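PDB 5X55: probable uracil-DNA glycosylase, which belongs to the uracil-DNA glycosylase superfamily, an alpha/beta fold in which a central four-stranded parallel sheet of strand order 2-1-3-4 is packed between helices. Local coordinates for residues A[96-101]-A[175-180]; A[135-140]-A[280-285]; A[258-261]-A[266-269]; A[287-292]-A[359-364]; A[302-307]-A[330-335]. One frame throughout, in Å; residues are numbered along the deposited sequence.

Contact 1. Residues A[96-101]-A[175-180]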
# COMPACT_ATOMS: atom_id res chain seq x y z
N ARG A 96 -11.09 -15.07 12.07
CA ARG A 96 -9.79 -14.63 12.55
C ARG A 96 -9.90 -13.27 13.24
O ARG A 96 -10.89 -12.55 13.10
CB ARG A 96 -8.78 -14.51 11.40
CG ARG A 96 -8.51 -15.78 10.60
CD ARG A 96 -7.74 -15.39 9.33
NE ARG A 96 -6.92 -16.47 8.77
CZ ARG A 96 -7.21 -17.12 7.64
NH1 ARG A 96 -8.31 -16.81 6.96
NH2 ARG A 96 -6.40 -18.08 7.20
N ILE A 97 -8.86 -12.95 14.01
CA ILE A 97 -8.62 -11.61 14.55
C ILE A 97 -7.53 -10.94 13.71
O ILE A 97 -6.92 -11.58 12.84
CB ILE A 97 -8.23 -11.66 16.04
CG1 ILE A 97 -7.04 -12.61 16.21
CG2 ILE A 97 -9.43 -12.09 16.88
CD1 ILE A 97 -6.44 -12.61 17.60
N ILE A 98 -7.25 -9.67 13.99
CA ILE A 98 -6.50 -8.85 13.03
C ILE A 98 -5.04 -9.30 12.91
O ILE A 98 -4.45 -9.32 11.81
CB ILE A 98 -6.63 -7.37 13.44
CG1 ILE A 98 -6.30 -6.46 12.25
CG2 ILE A 98 -5.80 -7.05 14.70
CD1 ILE A 98 -7.10 -6.78 10.97
N THR A 99 -4.43 -9.71 14.02
CA THR A 99 -3.04 -10.14 13.97
C THR A 99 -2.85 -11.35 13.06
O THR A 99 -1.74 -11.56 12.54
CB THR A 99 -2.56 -10.43 15.39
OG1 THR A 99 -2.64 -9.21 16.13
CG2 THR A 99 -1.14 -10.92 15.41
N GLU A 100 -3.90 -12.15 12.83
CA GLU A 100 -3.74 -13.32 11.99
C GLU A 100 -3.58 -12.93 10.52
O GLU A 100 -2.90 -13.63 9.77
CB GLU A 100 -4.91 -14.28 12.19
CG GLU A 100 -4.75 -15.10 13.46
CD GLU A 100 -5.92 -16.03 13.72
OE1 GLU A 100 -7.03 -15.53 13.97
OE2 GLU A 100 -5.73 -17.26 13.65
N TYR A 101 -4.17 -11.80 10.12
CA TYR A 101 -4.03 -11.27 8.77
C TYR A 101 -2.80 -10.40 8.60
O TYR A 101 -2.18 -10.41 7.53
CB TYR A 101 -5.26 -10.43 8.38
CG TYR A 101 -6.57 -11.18 8.34
CD1 TYR A 101 -6.93 -11.94 7.24
CD2 TYR A 101 -7.46 -11.11 9.40
CE1 TYR A 101 -8.12 -12.62 7.20
CE2 TYR A 101 -8.66 -11.78 9.37
CZ TYR A 101 -9.00 -12.53 8.27
OH TYR A 101 -10.20 -13.21 8.24
N MET A 175 -6.94 -2.22 4.56
CA MET A 175 -8.28 -1.73 4.86
C MET A 175 -8.95 -2.56 5.95
O MET A 175 -9.74 -2.03 6.73
CB MET A 175 -9.16 -1.72 3.60
CG MET A 175 -8.65 -0.73 2.53
SD MET A 175 -9.17 -1.05 0.83
CE MET A 175 -10.92 -0.68 0.95
N ASN A 176 -8.66 -3.85 6.00
CA ASN A 176 -9.24 -4.68 7.05
C ASN A 176 -8.62 -4.36 8.40
O ASN A 176 -9.30 -4.51 9.43
CB ASN A 176 -9.11 -6.15 6.68
CG ASN A 176 -10.06 -6.55 5.56
OD1 ASN A 176 -11.19 -6.07 5.52
ND2 ASN A 176 -9.61 -7.40 4.63
N VAL A 177 -7.37 -3.91 8.43
CA VAL A 177 -6.81 -3.44 9.69
C VAL A 177 -7.35 -2.06 10.04
O VAL A 177 -7.72 -1.81 11.19
CB VAL A 177 -5.28 -3.44 9.67
CG1 VAL A 177 -4.75 -2.82 10.95
CG2 VAL A 177 -4.72 -4.83 9.50
N LEU A 178 -7.43 -1.14 9.08
CA LEU A 178 -7.66 0.28 9.38
C LEU A 178 -8.96 0.79 8.81
O LEU A 178 -9.07 0.98 7.59
CB LEU A 178 -6.53 1.13 8.82
CG LEU A 178 -5.30 1.37 9.66
CD1 LEU A 178 -4.38 2.34 8.90
CD2 LEU A 178 -5.74 1.93 11.00
N PRO A 179 -9.96 1.09 9.64
CA PRO A 179 -11.10 1.86 9.15
C PRO A 179 -10.64 3.21 8.65
O PRO A 179 -9.62 3.76 9.12
CB PRO A 179 -12.01 1.97 10.38
CG PRO A 179 -11.14 1.68 11.54
CD PRO A 179 -10.11 0.73 11.06
N PRO A 180 -11.35 3.79 7.67
CA PRO A 180 -10.88 5.06 7.08
C PRO A 180 -10.71 6.17 8.10
O PRO A 180 -9.78 6.98 7.98
CB PRO A 180 -11.97 5.40 6.05
CG PRO A 180 -13.14 4.56 6.39
CD PRO A 180 -12.64 3.34 7.12

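Contact 2. Residues A[135-140]-A[280-285]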
# COMPACT_ATOMS: atom_id res chain seq x y z
N PHE A 135 -17.78 -0.36 4.16
CA PHE A 135 -18.88 -0.79 3.31
C PHE A 135 -19.48 0.38 2.54
O PHE A 135 -19.81 0.26 1.36
CB PHE A 135 -19.95 -1.53 4.13
CG PHE A 135 -19.51 -2.90 4.64
CD1 PHE A 135 -18.30 -3.47 4.23
CD2 PHE A 135 -20.31 -3.62 5.54
CE1 PHE A 135 -17.90 -4.73 4.70
CE2 PHE A 135 -19.91 -4.88 6.02
CZ PHE A 135 -18.71 -5.44 5.60
N ASP A 136 -19.57 1.55 3.18
CA ASP A 136 -20.08 2.73 2.49
C ASP A 136 -19.22 3.05 1.28
O ASP A 136 -19.73 3.20 0.16
CB ASP A 136 -20.16 3.92 3.45
CG ASP A 136 -21.39 3.85 4.36
OD1 ASP A 136 -21.92 2.72 4.56
OD2 ASP A 136 -21.84 4.89 4.88
N PHE A 137 -17.89 3.11 1.46
CA PHE A 137 -17.04 3.32 0.31
C PHE A 137 -17.28 2.24 -0.73
O PHE A 137 -17.46 2.53 -1.92
CB PHE A 137 -15.56 3.36 0.71
CG PHE A 137 -14.63 3.14 -0.44
CD1 PHE A 137 -14.41 4.14 -1.38
CD2 PHE A 137 -13.98 1.93 -0.60
CE1 PHE A 137 -13.56 3.95 -2.44
CE2 PHE A 137 -13.13 1.73 -1.66
CZ PHE A 137 -12.92 2.75 -2.59
N PHE A 138 -17.38 0.99 -0.28
CA PHE A 138 -17.54 -0.09 -1.24
C PHE A 138 -18.88 0.02 -1.95
O PHE A 138 -18.97 -0.25 -3.16
CB PHE A 138 -17.35 -1.44 -0.56
CG PHE A 138 -16.67 -2.43 -1.43
CD1 PHE A 138 -17.38 -3.16 -2.37
CD2 PHE A 138 -15.30 -2.60 -1.36
CE1 PHE A 138 -16.74 -4.06 -3.20
CE2 PHE A 138 -14.65 -3.49 -2.17
CZ PHE A 138 -15.37 -4.22 -3.10
N LYS A 139 -19.92 0.48 -1.24
CA LYS A 139 -21.21 0.66 -1.89
C LYS A 139 -21.12 1.72 -2.99
O LYS A 139 -21.75 1.60 -4.04
CB LYS A 139 -22.27 1.03 -0.85
CG LYS A 139 -23.63 1.42 -1.41
CD LYS A 139 -24.59 1.79 -0.28
CE LYS A 139 -25.90 2.38 -0.81
NZ LYS A 139 -26.70 2.99 0.29
N TYR A 140 -20.30 2.75 -2.77
CA TYR A 140 -20.10 3.76 -3.82
C TYR A 140 -19.36 3.17 -5.01
O TYR A 140 -19.64 3.52 -6.16
CB TYR A 140 -19.36 4.97 -3.26
CG TYR A 140 -18.91 5.95 -4.34
CD1 TYR A 140 -19.81 6.85 -4.91
CD2 TYR A 140 -17.58 5.98 -4.77
CE1 TYR A 140 -19.40 7.75 -5.90
CE2 TYR A 140 -17.16 6.87 -5.76
CZ TYR A 140 -18.08 7.76 -6.32
OH TYR A 140 -17.67 8.64 -7.30
N ILE A 280 -8.60 7.06 -3.15
CA ILE A 280 -7.96 8.34 -2.80
C ILE A 280 -9.01 9.42 -2.63
O ILE A 280 -9.01 10.16 -1.63
CB ILE A 280 -6.92 8.75 -3.87
CG1 ILE A 280 -5.93 7.62 -4.22
CG2 ILE A 280 -6.21 10.04 -3.46
CD1 ILE A 280 -5.06 7.21 -3.12
N ASP A 281 -9.91 9.54 -3.61
CA ASP A 281 -10.91 10.60 -3.58
C ASP A 281 -11.84 10.45 -2.39
O ASP A 281 -12.22 11.44 -1.76
CB ASP A 281 -11.73 10.61 -4.88
CG ASP A 281 -10.87 10.96 -6.10
OD1 ASP A 281 -9.75 11.51 -5.91
OD2 ASP A 281 -11.29 10.67 -7.24
N TYR A 282 -12.22 9.21 -2.07
CA TYR A 282 -13.05 8.98 -0.90
C TYR A 282 -12.37 9.49 0.36
O TYR A 282 -12.99 10.16 1.20
CB TYR A 282 -13.36 7.49 -0.77
CG TYR A 282 -14.20 7.17 0.44
CD1 TYR A 282 -15.59 7.26 0.39
CD2 TYR A 282 -13.60 6.79 1.63
CE1 TYR A 282 -16.36 6.98 1.51
CE2 TYR A 282 -14.37 6.50 2.76
CZ TYR A 282 -15.74 6.60 2.69
OH TYR A 282 -16.50 6.31 3.80
N LEU A 283 -11.07 9.19 0.51
CA LEU A 283 -10.38 9.60 1.74
C LEU A 283 -10.26 11.12 1.82
O LEU A 283 -10.58 11.72 2.85
CB LEU A 283 -9.00 8.93 1.83
CG LEU A 283 -8.98 7.41 2.00
CD1 LEU A 283 -7.54 6.91 1.93
CD2 LEU A 283 -9.61 7.00 3.31
N THR A 284 -9.83 11.76 0.73
CA THR A 284 -9.66 13.21 0.76
C THR A 284 -10.98 13.97 0.79
O THR A 284 -11.01 15.13 1.23
CB THR A 284 -8.84 13.68 -0.45
OG1 THR A 284 -9.55 13.37 -1.66
CG2 THR A 284 -7.48 12.99 -0.46
N ASP A 285 -12.07 13.37 0.34
CA ASP A 285 -13.35 14.05 0.43
C ASP A 285 -13.96 13.91 1.82
O ASP A 285 -14.67 14.82 2.27
CB ASP A 285 -14.33 13.53 -0.61
CG ASP A 285 -13.87 13.77 -2.05
OD1 ASP A 285 -12.83 14.47 -2.26
OD2 ASP A 285 -14.53 13.23 -2.97
O HOH W 1 -16.76 3.62 4.01

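Contact 3. Residues A[258-261]-A[266-269]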
# COMPACT_ATOMS: atom_id res chain seq x y z
N PHE A 258 -3.59 -3.39 -6.87
CA PHE A 258 -3.76 -4.31 -5.76
C PHE A 258 -3.30 -5.73 -6.06
O PHE A 258 -3.12 -6.50 -5.10
CB PHE A 258 -5.23 -4.31 -5.31
CG PHE A 258 -5.59 -3.12 -4.45
CD1 PHE A 258 -5.65 -1.85 -4.99
CD2 PHE A 258 -5.83 -3.28 -3.10
CE1 PHE A 258 -5.98 -0.76 -4.19
CE2 PHE A 258 -6.16 -2.20 -2.30
CZ PHE A 258 -6.23 -0.94 -2.84
N THR A 259 -3.10 -6.11 -7.32
CA THR A 259 -2.71 -7.47 -7.65
C THR A 259 -1.61 -7.49 -8.70
O THR A 259 -1.38 -6.52 -9.42
CB THR A 259 -3.90 -8.29 -8.19
OG1 THR A 259 -4.46 -7.61 -9.32
CG2 THR A 259 -4.96 -8.46 -7.12
N THR A 260 -0.92 -8.63 -8.77
CA THR A 260 -0.14 -8.99 -9.94
C THR A 260 -0.20 -10.51 -10.07
O THR A 260 -1.02 -11.16 -9.43
CB THR A 260 1.29 -8.42 -9.84
OG1 THR A 260 1.96 -8.60 -11.09
CG2 THR A 260 2.10 -9.06 -8.69
N VAL A 261 0.63 -11.07 -10.93
CA VAL A 261 0.75 -12.51 -11.09
C VAL A 261 2.08 -12.93 -10.51
O VAL A 261 3.08 -12.22 -10.67
CB VAL A 261 0.63 -12.95 -12.57
CG1 VAL A 261 0.94 -14.43 -12.74
CG2 VAL A 261 -0.76 -12.64 -13.11
N GLY A 266 4.12 -6.18 -12.15
CA GLY A 266 3.28 -5.09 -12.64
C GLY A 266 2.35 -5.40 -13.79
O GLY A 266 2.09 -4.53 -14.62
N VAL A 267 1.81 -6.62 -13.88
CA VAL A 267 1.01 -6.96 -15.06
C VAL A 267 -0.43 -6.52 -14.95
O VAL A 267 -1.17 -6.65 -15.94
CB VAL A 267 1.06 -8.47 -15.38
CG1 VAL A 267 2.49 -8.90 -15.71
CG2 VAL A 267 0.52 -9.31 -14.23
N HIS A 268 -0.86 -5.96 -13.81
CA HIS A 268 -2.23 -5.49 -13.63
C HIS A 268 -2.29 -4.00 -13.36
O HIS A 268 -3.11 -3.52 -12.57
CB HIS A 268 -2.92 -6.25 -12.50
CG HIS A 268 -3.04 -7.72 -12.76
ND1 HIS A 268 -3.30 -8.63 -11.77
CD2 HIS A 268 -2.92 -8.43 -13.91
CE1 HIS A 268 -3.34 -9.84 -12.29
NE2 HIS A 268 -3.11 -9.75 -13.59
N ALA A 269 -1.43 -3.23 -14.03
CA ALA A 269 -1.30 -1.81 -13.74
C ALA A 269 -2.53 -1.00 -14.17
O ALA A 269 -2.83 0.02 -13.54
CB ALA A 269 -0.04 -1.25 -14.39
O HOH W 2 0.31 -5.23 -11.19

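Contact 4. Residues A[287-292]-A[359-364]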
# COMPACT_ATOMS: atom_id res chain seq x y z
N TYR A 287 -12.29 13.10 4.87
CA TYR A 287 -11.42 13.26 6.03
C TYR A 287 -10.46 14.42 5.81
O TYR A 287 -10.24 14.88 4.68
CB TYR A 287 -10.64 11.96 6.33
CG TYR A 287 -11.59 10.84 6.63
CD1 TYR A 287 -12.15 10.70 7.90
CD2 TYR A 287 -11.99 9.96 5.64
CE1 TYR A 287 -13.05 9.69 8.17
CE2 TYR A 287 -12.90 8.96 5.91
CZ TYR A 287 -13.43 8.84 7.18
OH TYR A 287 -14.32 7.85 7.47
N ASP A 288 -9.88 14.89 6.90
CA ASP A 288 -9.08 16.09 6.81
C ASP A 288 -7.69 15.88 7.38
O ASP A 288 -7.48 15.06 8.29
CB ASP A 288 -9.77 17.25 7.48
CG ASP A 288 -11.00 17.71 6.70
OD1 ASP A 288 -11.92 18.30 7.32
OD2 ASP A 288 -11.07 17.47 5.48
N ASP A 289 -6.75 16.62 6.78
CA ASP A 289 -5.41 16.71 7.34
C ASP A 289 -4.75 15.33 7.42
O ASP A 289 -4.15 14.95 8.44
CB ASP A 289 -5.48 17.36 8.72
CG ASP A 289 -4.13 17.77 9.24
OD1 ASP A 289 -3.86 17.47 10.41
OD2 ASP A 289 -3.37 18.39 8.46
N LEU A 290 -4.92 14.53 6.37
CA LEU A 290 -4.15 13.30 6.25
C LEU A 290 -2.75 13.65 5.79
O LEU A 290 -2.50 14.74 5.25
CB LEU A 290 -4.80 12.34 5.26
CG LEU A 290 -6.26 11.97 5.52
CD1 LEU A 290 -6.75 10.95 4.49
CD2 LEU A 290 -6.46 11.46 6.93
N ILE A 291 -1.83 12.72 5.99
CA ILE A 291 -0.48 12.87 5.46
C ILE A 291 -0.29 11.88 4.32
O ILE A 291 -0.47 10.67 4.51
CB ILE A 291 0.58 12.67 6.55
CG1 ILE A 291 0.32 13.67 7.68
CG2 ILE A 291 1.97 12.83 5.95
CD1 ILE A 291 0.99 13.32 8.99
N PHE A 292 0.07 12.39 3.14
CA PHE A 292 0.37 11.59 1.97
C PHE A 292 1.87 11.61 1.72
O PHE A 292 2.48 12.68 1.61
CB PHE A 292 -0.38 12.10 0.72
CG PHE A 292 -1.84 11.76 0.72
CD1 PHE A 292 -2.75 12.54 1.42
CD2 PHE A 292 -2.31 10.64 0.02
CE1 PHE A 292 -4.10 12.22 1.43
CE2 PHE A 292 -3.67 10.30 0.03
CZ PHE A 292 -4.57 11.10 0.74
N LYS A 359 2.21 16.09 15.35
CA LYS A 359 2.33 16.81 16.60
C LYS A 359 1.80 18.22 16.47
O LYS A 359 1.18 18.74 17.40
CB LYS A 359 3.79 16.79 17.05
CG LYS A 359 4.19 17.81 18.10
CD LYS A 359 5.63 17.57 18.55
CE LYS A 359 6.40 18.87 18.72
NZ LYS A 359 5.87 19.74 19.82
N SER A 360 1.97 18.83 15.30
CA SER A 360 1.45 20.18 15.10
C SER A 360 -0.07 20.19 14.99
O SER A 360 -0.67 21.25 15.14
CB SER A 360 2.08 20.83 13.86
OG SER A 360 1.46 20.43 12.65
N ARG A 361 -0.70 19.04 14.76
CA ARG A 361 -2.16 18.96 14.86
C ARG A 361 -2.63 18.17 16.07
O ARG A 361 -3.74 17.64 16.07
CB ARG A 361 -2.75 18.38 13.57
CG ARG A 361 -2.11 18.94 12.32
CD ARG A 361 -2.56 20.36 12.05
NE ARG A 361 -1.84 20.98 10.94
CZ ARG A 361 -2.34 21.17 9.72
NH1 ARG A 361 -3.59 20.78 9.44
NH2 ARG A 361 -1.61 21.75 8.78
N ASN A 362 -1.80 18.07 17.12
CA ASN A 362 -2.17 17.46 18.40
C ASN A 362 -2.69 16.04 18.26
O ASN A 362 -3.37 15.53 19.18
CB ASN A 362 -3.19 18.32 19.16
CG ASN A 362 -2.67 19.71 19.49
OD1 ASN A 362 -3.25 20.71 19.07
ND2 ASN A 362 -1.58 19.78 20.23
N LYS A 363 -2.39 15.38 17.15
CA LYS A 363 -2.79 13.99 16.94
C LYS A 363 -1.80 13.04 17.59
O LYS A 363 -0.64 13.39 17.84
CB LYS A 363 -2.91 13.70 15.44
CG LYS A 363 -3.87 14.64 14.73
CD LYS A 363 -3.78 14.48 13.22
CE LYS A 363 -5.07 14.92 12.56
NZ LYS A 363 -5.63 13.80 11.76
N LYS A 364 -2.27 11.83 17.88
CA LYS A 364 -1.43 10.86 18.56
C LYS A 364 -0.30 10.42 17.64
O LYS A 364 -0.52 10.17 16.45
CB LYS A 364 -2.25 9.65 19.00
CG LYS A 364 -3.55 10.01 19.71
CD LYS A 364 -3.94 8.94 20.73
CE LYS A 364 -5.19 9.32 21.53
NZ LYS A 364 -4.98 10.52 22.41

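Contact 5. Residues A[302-307]-A[330-335]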
# COMPACT_ATOMS: atom_id res chain seq x y z
N LEU A 302 -0.22 10.16 -8.29
CA LEU A 302 -1.45 9.85 -7.56
C LEU A 302 -1.73 10.90 -6.48
O LEU A 302 -2.89 11.26 -6.27
CB LEU A 302 -1.37 8.47 -6.94
CG LEU A 302 -1.39 7.31 -7.91
CD1 LEU A 302 -1.48 6.05 -7.10
CD2 LEU A 302 -2.56 7.44 -8.87
N CYS A 303 -0.70 11.37 -5.78
CA CYS A 303 -0.92 12.34 -4.71
C CYS A 303 -1.32 13.72 -5.23
O CYS A 303 -1.75 14.57 -4.43
CB CYS A 303 0.32 12.45 -3.84
SG CYS A 303 0.57 10.97 -2.79
N GLN A 304 -1.16 13.97 -6.52
CA GLN A 304 -1.71 15.20 -7.08
C GLN A 304 -3.21 15.11 -7.35
O GLN A 304 -3.78 16.06 -7.89
CB GLN A 304 -0.95 15.55 -8.35
CG GLN A 304 0.45 15.98 -7.98
CD GLN A 304 1.28 16.33 -9.16
OE1 GLN A 304 1.05 17.36 -9.81
NE2 GLN A 304 2.25 15.47 -9.48
N ARG A 305 -3.86 14.00 -6.99
CA ARG A 305 -5.31 14.05 -6.86
C ARG A 305 -5.74 14.77 -5.60
O ARG A 305 -6.93 15.10 -5.47
CB ARG A 305 -5.92 12.65 -6.84
CG ARG A 305 -5.62 11.78 -8.05
CD ARG A 305 -6.35 10.46 -7.90
NE ARG A 305 -7.80 10.63 -8.03
CZ ARG A 305 -8.44 10.58 -9.20
NH1 ARG A 305 -7.76 10.37 -10.33
NH2 ARG A 305 -9.76 10.73 -9.24
N VAL A 306 -4.81 15.02 -4.69
CA VAL A 306 -5.10 15.43 -3.32
C VAL A 306 -4.90 16.94 -3.21
O VAL A 306 -3.91 17.48 -3.73
CB VAL A 306 -4.20 14.67 -2.31
CG1 VAL A 306 -4.43 15.17 -0.90
CG2 VAL A 306 -4.43 13.14 -2.39
N ASP A 307 -5.82 17.61 -2.55
CA ASP A 307 -5.72 19.04 -2.28
C ASP A 307 -4.59 19.33 -1.30
O ASP A 307 -4.73 19.01 -0.11
CB ASP A 307 -7.04 19.56 -1.72
CG ASP A 307 -7.09 21.07 -1.61
OD1 ASP A 307 -6.04 21.73 -1.76
OD2 ASP A 307 -8.21 21.59 -1.39
N SER A 330 9.64 14.81 -11.64
CA SER A 330 8.26 14.37 -11.72
C SER A 330 7.38 15.50 -12.24
O SER A 330 7.57 16.66 -11.86
CB SER A 330 7.76 13.91 -10.35
OG SER A 330 6.42 13.48 -10.42
N MET A 331 6.42 15.13 -13.07
CA MET A 331 5.53 16.10 -13.69
C MET A 331 4.64 16.73 -12.63
O MET A 331 3.96 16.04 -11.86
CB MET A 331 4.69 15.44 -14.78
CG MET A 331 3.73 16.38 -15.49
SD MET A 331 4.52 17.84 -16.21
CE MET A 331 5.33 17.11 -17.64
N SER A 332 4.68 18.05 -12.55
CA SER A 332 3.83 18.81 -11.64
C SER A 332 2.70 19.34 -12.49
O SER A 332 2.90 20.23 -13.33
CB SER A 332 4.59 19.93 -10.95
OG SER A 332 3.76 20.57 -10.00
N TYR A 333 1.52 18.76 -12.30
CA TYR A 333 0.35 19.06 -13.11
C TYR A 333 -0.26 20.40 -12.70
O TYR A 333 0.06 20.99 -11.66
CB TYR A 333 -0.68 17.94 -12.98
CG TYR A 333 -0.19 16.60 -13.47
CD1 TYR A 333 -0.38 16.22 -14.80
CD2 TYR A 333 0.45 15.70 -12.61
CE1 TYR A 333 0.06 15.00 -15.27
CE2 TYR A 333 0.89 14.45 -13.08
CZ TYR A 333 0.69 14.12 -14.42
OH TYR A 333 1.11 12.90 -14.93
N GLY A 334 -1.16 20.88 -13.55
CA GLY A 334 -1.86 22.11 -13.29
C GLY A 334 -2.08 22.94 -14.54
O GLY A 334 -2.08 22.44 -15.68
N PRO A 335 -2.30 24.24 -14.34
CA PRO A 335 -2.52 25.13 -15.50
C PRO A 335 -1.31 25.22 -16.40
O PRO A 335 -1.46 25.41 -17.61
CB PRO A 335 -2.83 26.49 -14.84
CG PRO A 335 -3.07 26.19 -13.37
CD PRO A 335 -2.24 24.99 -13.07

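Contact 1. Residues A[96-101]-A[175-180]
Ile98 and Val177 lie 6.4 Å apart from CA to CA, where the short helix 98-102 comes up against the C-terminal end of helix 173-177. The contact is a small apolar helix-helix packing within the alpha/beta glycosylase fold, fastening an N-terminal helix to one more than seventy residues further on. Ile98 carries it from one side. Its CG1 stands anti to the backbone N (chi1 -161°), and the chain then bends at chi2, which lays CD1 over the end of the other helix. There CD1 meets Val177 CG2 at 3.4 Å and also rests 3.5 Å from the carbonyl oxygen Asn176 O. The two side chains cross at about a right angle. Val177 CG2 is touched by two successive carbons of Ile98, since it is also 3.6 Å from Ile98 CG1. Isoleucine suits the place because its CG1-CD1 arm carries a methyl one carbon further than valine's branches reach. Beta-branched Val177 offers a methyl, CG2, directly to that arm, and is buried against Ile247 and Leu248 of helix 244-248. Leu248 packs on Ile98 as well and adds a third apolar surface. Asn176 turns its polar end elsewhere, its OD1 accepting from Phe130 N and its ND2 giving to Leu128 O, which suits an amide in a buried place. On the other segment Glu100 reaches back to the start of its helix, where Glu100 OE1 takes the N-H of Ile97 N at 3.2 Å through its anti lone pair.

Contact 2. Residues A[135-140]-A[280-285]
The side chain of Phe137 is set down on the ring of Tyr282, joining helix 135-142 to helix 273-286 in the alpha/beta fold, a partly buried helix-helix packing. It is the methylene and not the ring that sits centrally: Phe137 CB lies 3.7 Å from the centroid of the Tyr282 ring, only 6° off the ring normal, a CH-pi contact over the middle of the face. Both CB atoms point toward the opposite helix, and a trans chi1 carries each ring outward from there. The Phe137 ring then slants past the base of the tyrosine, its plane turned 59° from the other, and Phe137 CD1 comes to 3.5 Å from Tyr282 CG. An aromatic pair suits this place because Phe137 can be buried, against Leu279 among others, whereas Tyr282 is partly exposed and carries a hydroxyl able to meet water. That hydroxyl is tied back to the first turn of helix 135-142 through one ordered water, which accepts the N-H of Phe137 N at 2.8 Å and lies 2.7 Å from Tyr282 OH.

Contact 3. Residues A[258-261]-A[266-269]
Thr259 OG1 and His268 ND1 are joined by a 2.9 Å hydrogen bond, the hydroxyl lying at the edge of the imidazole near its plane. With OG1 between the backbone N and carbonyl carbon (chi1 56°), Thr259 presents this oxygen to the imidazole edge; it is also hydrogen-bonded to Trp272 NE1, so two neighbours fix it. A water forms a second bridge between the same residues, donating to Thr259 O at 2.8 Å and accepting from His268 N at 3.0 Å. The third link is weaker: Val267 N gives its N-H almost straight, but over 3.4 Å, to Thr260 OG1, whose stronger partner is Glu264 O within the intervening turn. Threonine suits both places, since a short hydroxyl can serve the backbone or a ring nitrogen at close quarters. These bonds tie strand 260-261 and the residue before it to the loop that returns after it; the strand itself is paired antiparallel with strand 164-165 through Thr260 and Val165. Gly266 turns this loop with a positive phi (63°), which glycine takes up readily. Farther along, the apolar contacts begin: Val261 CG2 packs on Val267 CG2 at 3.7 Å and approaches His268 NE2 to 3.8 Å, the valine and histidine crossing at about a right angle. The His268 ring is also stacked with that of Tyr157, while Val261 lies against Gln162.

Contact 4. Residues A[287-292]-A[359-364]
Asp289 and Arg361 meet because each side chain is turned toward the other: Asp289 holds CG anti to its backbone N (chi1 -167°), and Arg361 bends at chi2 (-74°), extends through chi3 and turns its guanidinium at the end so that a face meets the carboxylate. The two planes are within 3° of parallel, and Asp289 OD2 sits over one face of the guanidinium, 2.6 Å from Arg361 NH1. The salt bridge, made from above the plane, is thus probably mainly electrostatic, as no N-H points at the oxygen. Asp289 OD2 has a further partner in His357 NE2, of helix 350-360, a hydrogen bond that helps to place the carboxylate. Lys363 comes alongside the other oxygen, with CE 3.5 Å from Asp289 OD1; its NZ, at 4.3 Å from OD1, probably adds only a general attraction. A single acid between two long basic side chains suits this exposed site. Arg361 follows the last turn of helix 350-360, and Asn362, with positive phi, closes that helix in a Schellman motif. Asp289 leads into strand 291-295, which lies between strands 185-189 and 312-316 in the parallel sheet, while Ile291 packs against helix 350-360 on Ile354 and Leu358.

Contact 5. Residues A[302-307]-A[330-335]
A type I beta turn, Cys303 to Val306, ends helix 297-303, and its Gln304 binds the end of strand 328-332, one arm of the two-stranded antiparallel hairpin formed with strand 338-342. The CB of Gln304 points toward the hairpin, and the chain beyond CG is extended, so that the terminal amide arrives beside the backbone of Met331 to Tyr333. Both ends of the amide are used. Gln304 NE2 donates to Met331 O at 3.0 Å in a practically linear bond (178°), with the acceptor only 1° out of the amide plane. Gln304 OE1 accepts from Tyr333 N at 2.9 Å, the N-H coming in the plane of the carbonyl. The side chain thereby spans Ser332, taking the carbonyl before it and the N-H after it, much as the N-H and C=O of a single residue in a parallel neighbouring strand would. Glutamine suits the place because it offers a donor and an acceptor side by side on a long stem. Tyr333 flanks the amide with its edge: Tyr333 CD2 lies 3.3 Å from Gln304 OE1, and the ring and amide planes are turned 51° apart. Met331 CG covers the centre of one face of that ring, 3.9 Å above it. A weak hydrogen bond from Gln304 NE2 to His300 O, in the helix before the turn, uses the amide again. With a bond at each end, the amide cannot be flipped without setting donor against donor and acceptor against acceptor, which should fix which end is O and which is N.

How the contacts relate
From the N terminus, contact 1 closes the first long loop by joining helix 98-102 to helix 173-177. Contact 2 opens inside that loop and closes beyond it at helix 273-286, so the two cross; they touch where Pro180 packs on Leu283. Contact 3, which closes the short loop between strand 260-261 and residues 266-269, is nested within contact 2. Contact 4 then begins a new loop, from the start of strand 291-295 to the end of helix 350-360, and encloses contact 5, which attaches the 328-342 hairpin. Helix 273-286 connects contacts 2, 4 and 5: Asp281 forms a salt bridge with Arg305, and Thr284 packs on both Phe292 and Val306.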